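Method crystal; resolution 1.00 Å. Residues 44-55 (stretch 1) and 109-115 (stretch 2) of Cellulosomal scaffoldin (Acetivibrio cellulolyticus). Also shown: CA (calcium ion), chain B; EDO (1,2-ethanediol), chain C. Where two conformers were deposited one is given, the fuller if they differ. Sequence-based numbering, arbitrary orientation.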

ATOM      1  N   HIS A  44      -3.031   2.029   2.345  1.00  4.98           N
ATOM      2  CA  HIS A  44      -2.241   1.936   3.571  1.00  5.12           C
ATOM      3  C   HIS A  44      -1.590   0.560   3.742  1.00  5.02           C
ATOM      4  O   HIS A  44      -2.217  -0.478   3.500  1.00  5.94           O
ATOM      5  CB  HIS A  44      -3.076   2.158   4.839  1.00  5.51           C
ATOM      6  CG  HIS A  44      -3.577   3.544   5.021  1.00  5.62           C
ATOM      7  ND1 HIS A  44      -4.393   3.891   6.076  1.00  6.18           N
ATOM      8  CD2 HIS A  44      -3.371   4.668   4.308  1.00  6.06           C
ATOM      9  CE1 HIS A  44      -4.684   5.179   5.997  1.00  6.28           C
ATOM     10  NE2 HIS A  44      -4.075   5.676   4.931  1.00  6.39           N
ATOM     11  N   TYR A  45      -0.361   0.609   4.232  1.00  4.95           N
ATOM     12  CA  TYR A  45       0.398  -0.565   4.672  1.00  5.08           C
ATOM     13  C   TYR A  45       0.817  -0.317   6.125  1.00  4.96           C
ATOM     14  O   TYR A  45       1.529   0.657   6.397  1.00  5.47           O
ATOM     15  CB  TYR A  45       1.617  -0.787   3.786  1.00  5.50           C
ATOM     16  CG  TYR A  45       2.391  -2.043   4.106  1.00  5.41           C
ATOM     17  CD1 TYR A  45       3.397  -2.049   5.063  1.00  5.57           C
ATOM     18  CD2 TYR A  45       2.092  -3.245   3.468  1.00  5.59           C
ATOM     19  CE1 TYR A  45       4.091  -3.212   5.370  1.00  5.70           C
ATOM     20  CE2 TYR A  45       2.771  -4.410   3.769  1.00  5.69           C
ATOM     21  CZ  TYR A  45       3.779  -4.392   4.713  1.00  5.83           C
ATOM     22  OH  TYR A  45       4.447  -5.576   4.951  1.00  6.25           O
ATOM     23  N   TYR A  46       0.372  -1.175   7.036  1.00  4.75           N
ATOM     24  CA  TYR A  46       0.553  -1.014   8.477  1.00  5.22           C
ATOM     25  C   TYR A  46       1.684  -1.892   9.000  1.00  5.22           C
ATOM     26  O   TYR A  46       1.803  -3.067   8.631  1.00  5.51           O
ATOM     27  CB  TYR A  46      -0.743  -1.419   9.193  1.00  5.39           C
ATOM     28  CG  TYR A  46      -1.930  -0.558   8.851  1.00  5.44           C
ATOM     29  CD1 TYR A  46      -2.159   0.625   9.542  1.00  5.58           C
ATOM     30  CD2 TYR A  46      -2.813  -0.897   7.836  1.00  5.57           C
ATOM     31  CE1 TYR A  46      -3.223   1.448   9.253  1.00  6.06           C
ATOM     32  CE2 TYR A  46      -3.887  -0.081   7.535  1.00  6.28           C
ATOM     33  CZ  TYR A  46      -4.097   1.094   8.236  1.00  6.19           C
ATOM     34  OH  TYR A  46      -5.189   1.881   7.925  1.00  6.78           O
ATOM     35  N   PHE A  47       2.494  -1.332   9.891  1.00  4.87           N
ATOM     36  CA  PHE A  47       3.667  -2.035  10.358  1.00  5.10           C
ATOM     37  C   PHE A  47       4.124  -1.488  11.707  1.00  5.16           C
ATOM     38  O   PHE A  47       3.668  -0.434  12.158  1.00  5.32           O
ATOM     39  CB  PHE A  47       4.797  -1.943   9.299  1.00  5.26           C
ATOM     40  CG  PHE A  47       5.294  -0.542   9.027  1.00  5.21           C
ATOM     41  CD1 PHE A  47       4.605   0.324   8.181  1.00  5.41           C
ATOM     42  CD2 PHE A  47       6.486  -0.085   9.590  1.00  5.58           C
ATOM     43  CE1 PHE A  47       5.079   1.602   7.925  1.00  5.74           C
ATOM     44  CE2 PHE A  47       6.961   1.180   9.330  1.00  5.92           C
ATOM     45  CZ  PHE A  47       6.263   2.032   8.491  1.00  5.63           C
ATOM     46  N   THR A  48       5.048  -2.213  12.333  1.00  5.26           N
ATOM     47  CA  THR A  48       5.799  -1.697  13.469  1.00  5.57           C
ATOM     48  C   THR A  48       7.198  -1.328  12.984  1.00  5.37           C
ATOM     49  O   THR A  48       7.871  -2.138  12.332  1.00  5.76           O
ATOM     50  CB  THR A  48       5.880  -2.656  14.652  1.00  5.97           C
ATOM     51  OG1 THR A  48       6.596  -3.818  14.250  1.00  6.51           O
ATOM     52  CG2 THR A  48       4.499  -3.040  15.150  1.00  6.95           C
ATOM     53  N   VAL A  49       7.617  -0.100  13.253  1.00  5.43           N
ATOM     54  CA  VAL A  49       8.829   0.437  12.659  1.00  5.66           C
ATOM     55  C   VAL A  49      10.125  -0.188  13.177  1.00  5.89           C
ATOM     56  O   VAL A  49      11.117  -0.183  12.455  1.00  6.73           O
ATOM     57  CB  VAL A  49       8.829   1.987  12.789  1.00  6.34           C
ATOM     58  CG1 VAL A  49       9.005   2.445  14.231  1.00  6.35           C
ATOM     59  CG2 VAL A  49       9.844   2.648  11.879  1.00  6.58           C
ATOM     60  N   ASP A  50      10.117  -0.707  14.411  1.00  6.05           N
ATOM     61  CA  ASP A  50      11.314  -1.332  14.994  1.00  6.17           C
ATOM     62  C   ASP A  50      12.505  -0.365  14.995  1.00  6.78           C
ATOM     63  O   ASP A  50      13.584  -0.663  14.460  1.00  7.85           O
ATOM     64  CB  ASP A  50      11.665  -2.628  14.270  1.00  6.68           C
ATOM     65  CG  ASP A  50      10.596  -3.664  14.409  1.00  6.96           C
ATOM     66  OD1 ASP A  50      10.314  -4.025  15.583  1.00  9.78           O
ATOM     67  OD2 ASP A  50      10.061  -4.136  13.403  1.00  7.64           O
ATOM     68  N   GLY A  51      12.292   0.791  15.633  1.00  7.47           N
ATOM     69  CA  GLY A  51      13.274   1.855  15.663  1.00  9.07           C
ATOM     70  C   GLY A  51      12.882   2.937  14.671  1.00  8.40           C
ATOM     71  O   GLY A  51      13.098   2.805  13.472  1.00  8.83           O
ATOM     72  N   ASP A  52      12.274   3.999  15.176  1.00  7.75           N
ATOM     73  CA  ASP A  52      11.749   5.066  14.328  1.00  7.43           C
ATOM     74  C   ASP A  52      12.921   5.855  13.738  1.00  6.82           C
ATOM     75  O   ASP A  52      13.859   6.229  14.427  1.00  7.28           O
ATOM     76  CB  ASP A  52      10.845   5.988  15.140  1.00  8.21           C
ATOM     77  CG  ASP A  52      10.040   6.978  14.306  1.00  9.40           C
ATOM     78  OD1 ASP A  52       9.836   6.743  13.110  1.00  9.42           O
ATOM     79  OD2 ASP A  52       9.583   8.005  14.892  1.00 12.19           O
ATOM     80  N   LYS A  53      12.846   6.084  12.432  1.00  6.84           N
ATOM     81  CA  LYS A  53      13.795   6.897  11.689  1.00  6.64           C
ATOM     82  C   LYS A  53      13.000   7.545  10.561  1.00  6.94           C
ATOM     83  O   LYS A  53      11.917   7.072  10.195  1.00  8.22           O
ATOM     84  CB  LYS A  53      14.910   6.044  11.062  1.00  6.78           C
ATOM     85  CG  LYS A  53      15.727   5.244  12.065  1.00  6.62           C
ATOM     86  CD  LYS A  53      16.622   6.140  12.927  1.00  7.28           C
ATOM     87  CE  LYS A  53      17.240   5.424  14.109  1.00  7.73           C
ATOM     88  NZ  LYS A  53      18.039   4.230  13.702  1.00  7.70           N
ATOM     89  N   ALA A  54      13.520   8.629  10.002  0.58  7.01           N
ATOM     90  CA  ALA A  54      12.994   9.146   8.745  0.58  6.69           C
ATOM     91  C   ALA A  54      12.898   7.974   7.767  0.58  6.07           C
ATOM     92  O   ALA A  54      13.827   7.165   7.714  0.58  6.69           O
ATOM     93  CB  ALA A  54      13.932  10.214   8.189  0.58  6.76           C
ATOM     94  N   GLN A  55      11.787   7.878   7.028  1.00  6.54           N
ATOM     95  CA  GLN A  55      11.606   6.856   6.016  1.00  5.94           C
ATOM     96  C   GLN A  55      11.257   7.498   4.685  1.00  6.04           C
ATOM     97  O   GLN A  55      10.681   8.582   4.636  1.00  6.81           O
ATOM     98  CB  GLN A  55      10.494   5.891   6.442  1.00  6.27           C
ATOM     99  CG  GLN A  55      10.935   5.042   7.638  1.00  6.38           C
ATOM    100  CD  GLN A  55       9.752   4.402   8.322  1.00  6.81           C
ATOM    101  OE1 GLN A  55       8.963   5.118   9.003  1.00  9.44           O
ATOM    102  NE2 GLN A  55       9.575   3.135   8.170  1.00  5.83           N
ATOM    103  N   ARG A 109       9.160   0.309  -2.736  0.54  6.99           N
ATOM    104  CA  ARG A 109       9.970  -0.073  -1.574  0.54  6.51           C
ATOM    105  C   ARG A 109       9.906   1.086  -0.591  0.54  5.97           C
ATOM    106  O   ARG A 109       9.654   2.229  -0.969  0.54  6.50           O
ATOM    107  CB  ARG A 109      11.480  -0.345  -1.924  0.54  6.25           C
ATOM    108  CG  ARG A 109      11.716  -1.434  -2.971  0.54  8.63           C
ATOM    109  CD  ARG A 109      13.122  -1.296  -3.557  0.54  9.81           C
ATOM    110  NE  ARG A 109      13.202  -0.067  -4.324  0.54  8.51           N
ATOM    111  CZ  ARG A 109      13.912   1.014  -4.032  0.54  7.71           C
ATOM    112  NH1 ARG A 109      14.751   1.058  -2.990  0.54  8.34           N
ATOM    113  NH2 ARG A 109      13.761   2.073  -4.816  0.54  7.75           N
ATOM    114  N   PHE A 110      10.208   0.800   0.673  1.00  5.52           N
ATOM    115  CA  PHE A 110      10.556   1.840   1.622  1.00  5.36           C
ATOM    116  C   PHE A 110      11.638   1.373   2.568  1.00  5.36           C
ATOM    117  O   PHE A 110      11.840   0.179   2.793  1.00  5.86           O
ATOM    118  CB  PHE A 110       9.338   2.427   2.337  1.00  5.84           C
ATOM    119  CG  PHE A 110       8.528   1.506   3.239  1.00  5.69           C
ATOM    120  CD1 PHE A 110       7.429   0.812   2.747  1.00  6.10           C
ATOM    121  CD2 PHE A 110       8.796   1.445   4.602  1.00  6.48           C
ATOM    122  CE1 PHE A 110       6.613   0.084   3.593  1.00  7.02           C
ATOM    123  CE2 PHE A 110       7.973   0.706   5.451  1.00  7.01           C
ATOM    124  CZ  PHE A 110       6.885   0.041   4.947  1.00  7.14           C
ATOM    125  N   ALA A 111      12.368   2.358   3.093  1.00  5.44           N
ATOM    126  CA  ALA A 111      13.525   2.125   3.942  1.00  5.56           C
ATOM    127  C   ALA A 111      13.728   3.320   4.861  1.00  5.67           C
ATOM    128  O   ALA A 111      13.209   4.411   4.630  1.00  6.36           O
ATOM    129  CB  ALA A 111      14.782   1.896   3.109  1.00  6.68           C
ATOM    130  N   LYS A 112      14.549   3.104   5.881  1.00  5.86           N
ATOM    131  CA  LYS A 112      14.947   4.137   6.827  1.00  5.92           C
ATOM    132  C   LYS A 112      16.152   4.913   6.298  1.00  6.18           C
ATOM    133  O   LYS A 112      16.959   4.404   5.520  1.00  6.83           O
ATOM    134  CB  LYS A 112      15.321   3.482   8.159  1.00  6.44           C
ATOM    135  CG  LYS A 112      14.173   2.711   8.765  1.00  6.95           C
ATOM    136  CD  LYS A 112      14.577   2.029  10.070  1.00  7.15           C
ATOM    137  CE  LYS A 112      13.478   1.116  10.527  1.00  7.81           C
ATOM    138  NZ  LYS A 112      13.762   0.493  11.848  1.00  7.79           N
ATOM    139  N   SER A 113      16.301   6.142   6.779  1.00  6.39           N
ATOM    140  CA  SER A 113      17.355   7.026   6.280  1.00  7.21           C
ATOM    141  C   SER A 113      18.753   6.482   6.502  1.00  7.09           C
ATOM    142  O   SER A 113      19.659   6.810   5.732  1.00  8.20           O
ATOM    143  CB  SER A 113      17.224   8.385   6.935  1.00  8.83           C
ATOM    144  OG  SER A 113      17.348   8.226   8.336  1.00  9.28           O
ATOM    145  N   ASP A 114      18.936   5.704   7.569  1.00  6.85           N
ATOM    146  CA  ASP A 114      20.208   5.105   7.923  1.00  7.09           C
ATOM    147  C   ASP A 114      20.289   3.635   7.513  1.00  7.49           C
ATOM    148  O   ASP A 114      21.291   2.978   7.837  1.00  9.10           O
ATOM    149  CB  ASP A 114      20.503   5.292   9.417  1.00  6.96           C
ATOM    150  CG  ASP A 114      19.464   4.671  10.333  1.00  6.36           C
ATOM    151  OD1 ASP A 114      18.556   3.961   9.837  1.00  6.56           O
ATOM    152  OD2 ASP A 114      19.583   4.912  11.563  1.00  7.15           O
ATOM    153  N   TRP A 115      19.286   3.141   6.779  1.00  7.16           N
ATOM    154  CA  TRP A 115      19.285   1.782   6.244  1.00  7.76           C
ATOM    155  C   TRP A 115      19.344   0.713   7.320  1.00  8.16           C
ATOM    156  O   TRP A 115      19.695  -0.427   7.053  1.00 10.01           O
ATOM    157  CB  TRP A 115      20.337   1.625   5.111  1.00  9.23           C
ATOM    158  CG  TRP A 115      19.871   2.399   3.920  1.00 10.21           C
ATOM    159  CD1 TRP A 115      20.070   3.721   3.650  1.00 11.85           C
ATOM    160  CD2 TRP A 115      19.028   1.908   2.890  1.00 10.28           C
ATOM    161  NE1 TRP A 115      19.409   4.079   2.486  1.00 13.78           N
ATOM    162  CE2 TRP A 115      18.749   2.976   2.012  1.00 12.73           C
ATOM    163  CE3 TRP A 115      18.474   0.660   2.626  1.00 11.74           C
ATOM    164  CZ2 TRP A 115      17.976   2.814   0.872  1.00 14.12           C
ATOM    165  CZ3 TRP A 115      17.698   0.510   1.495  1.00 13.14           C
ATOM    166  CH2 TRP A 115      17.459   1.579   0.645  1.00 14.06           C
TER
HETATM  167 CA    CA B1154       7.991  -4.617  12.485  1.00  5.69          CA
HETATM  168  C1  EDO C1155      -6.277   5.452   9.814  0.57  9.34           C
HETATM  169  O1  EDO C1155      -6.629   5.279   8.445  0.57  8.38           O
HETATM  170  C2  EDO C1155      -5.379   4.318  10.268  0.57 10.13           C
HETATM  171  O2  EDO C1155      -6.044   3.061  10.096  0.57  8.31           O
HETATM  172  O   HOH W   1      16.322   1.844  13.304  1.00 12.50           O
HETATM  173  O   HOH W   2       8.819  -3.825  10.298  1.00  6.25           O

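How do the two backbones meet? They run antiparallel where Gln-55 pairs with Lys-112, their CA atoms 4.4 Å apart, in a non-hydrogen-bonded bridge. The pair is held instead by flanking contacts: Ser-113 N donates to Ala-54 O at 2.8 Å, and the same carbonyl lies 3.3 Å from Lys-112 CA in a CA-H...O contact. Gln-55 CA makes a similar contact with Ala-111 O, 3.2 Å away.

Why is Lys-112 so fully extended? Its chi1 is m, and chi2, chi3 and chi4 are all t, so the chain runs straight to the 49-51 loop and delivers its ammonium to two backbone carbonyls, those of Val-49 and Gly-51. NZ donates to Val-49 O at 2.8 Å and to Gly-51 O at 2.9 Å; the O of water 1 accepts from Lys-112 NZ at 3.2 Å. The loop thus offers a buried positive charge partial negative charges. Gly-51 has phi/psi of 102/99, where a CB would jam against the preceding carbonyl oxygen.

How does Lys-53 reach Asp-114? Its chi1 and chi2 are m, chi3 is t and chi4 is p, a kinked path that brings NZ to Asp-114 OD2 at 2.7 Å, a hydrogen-bonded salt bridge. Asp-114, with chi1 p, turns its carboxylate nearer than its sideways CA-to-CB bond would suggest. The O of water 1 also accepts from Lys-53 NZ at 3.0 Å, linking the two ammonium groups.

What fills the apolar side of the contact? Phe-110, with chi1 p, points toward stretch 1 and meets two aromatic residues that point back. Its CE2 lies over one face of the Phe-47 ring, 3.7 Å from Phe-47 CZ; the ring planes are inclined at 46°. Tyr-45, with chi1 t, brings CD1 to the edge of the Phe-110 ring, 4.1 Å from Phe-110 CZ. These contacts are buried and apolar, so shape and exclusion of water matter more than direction.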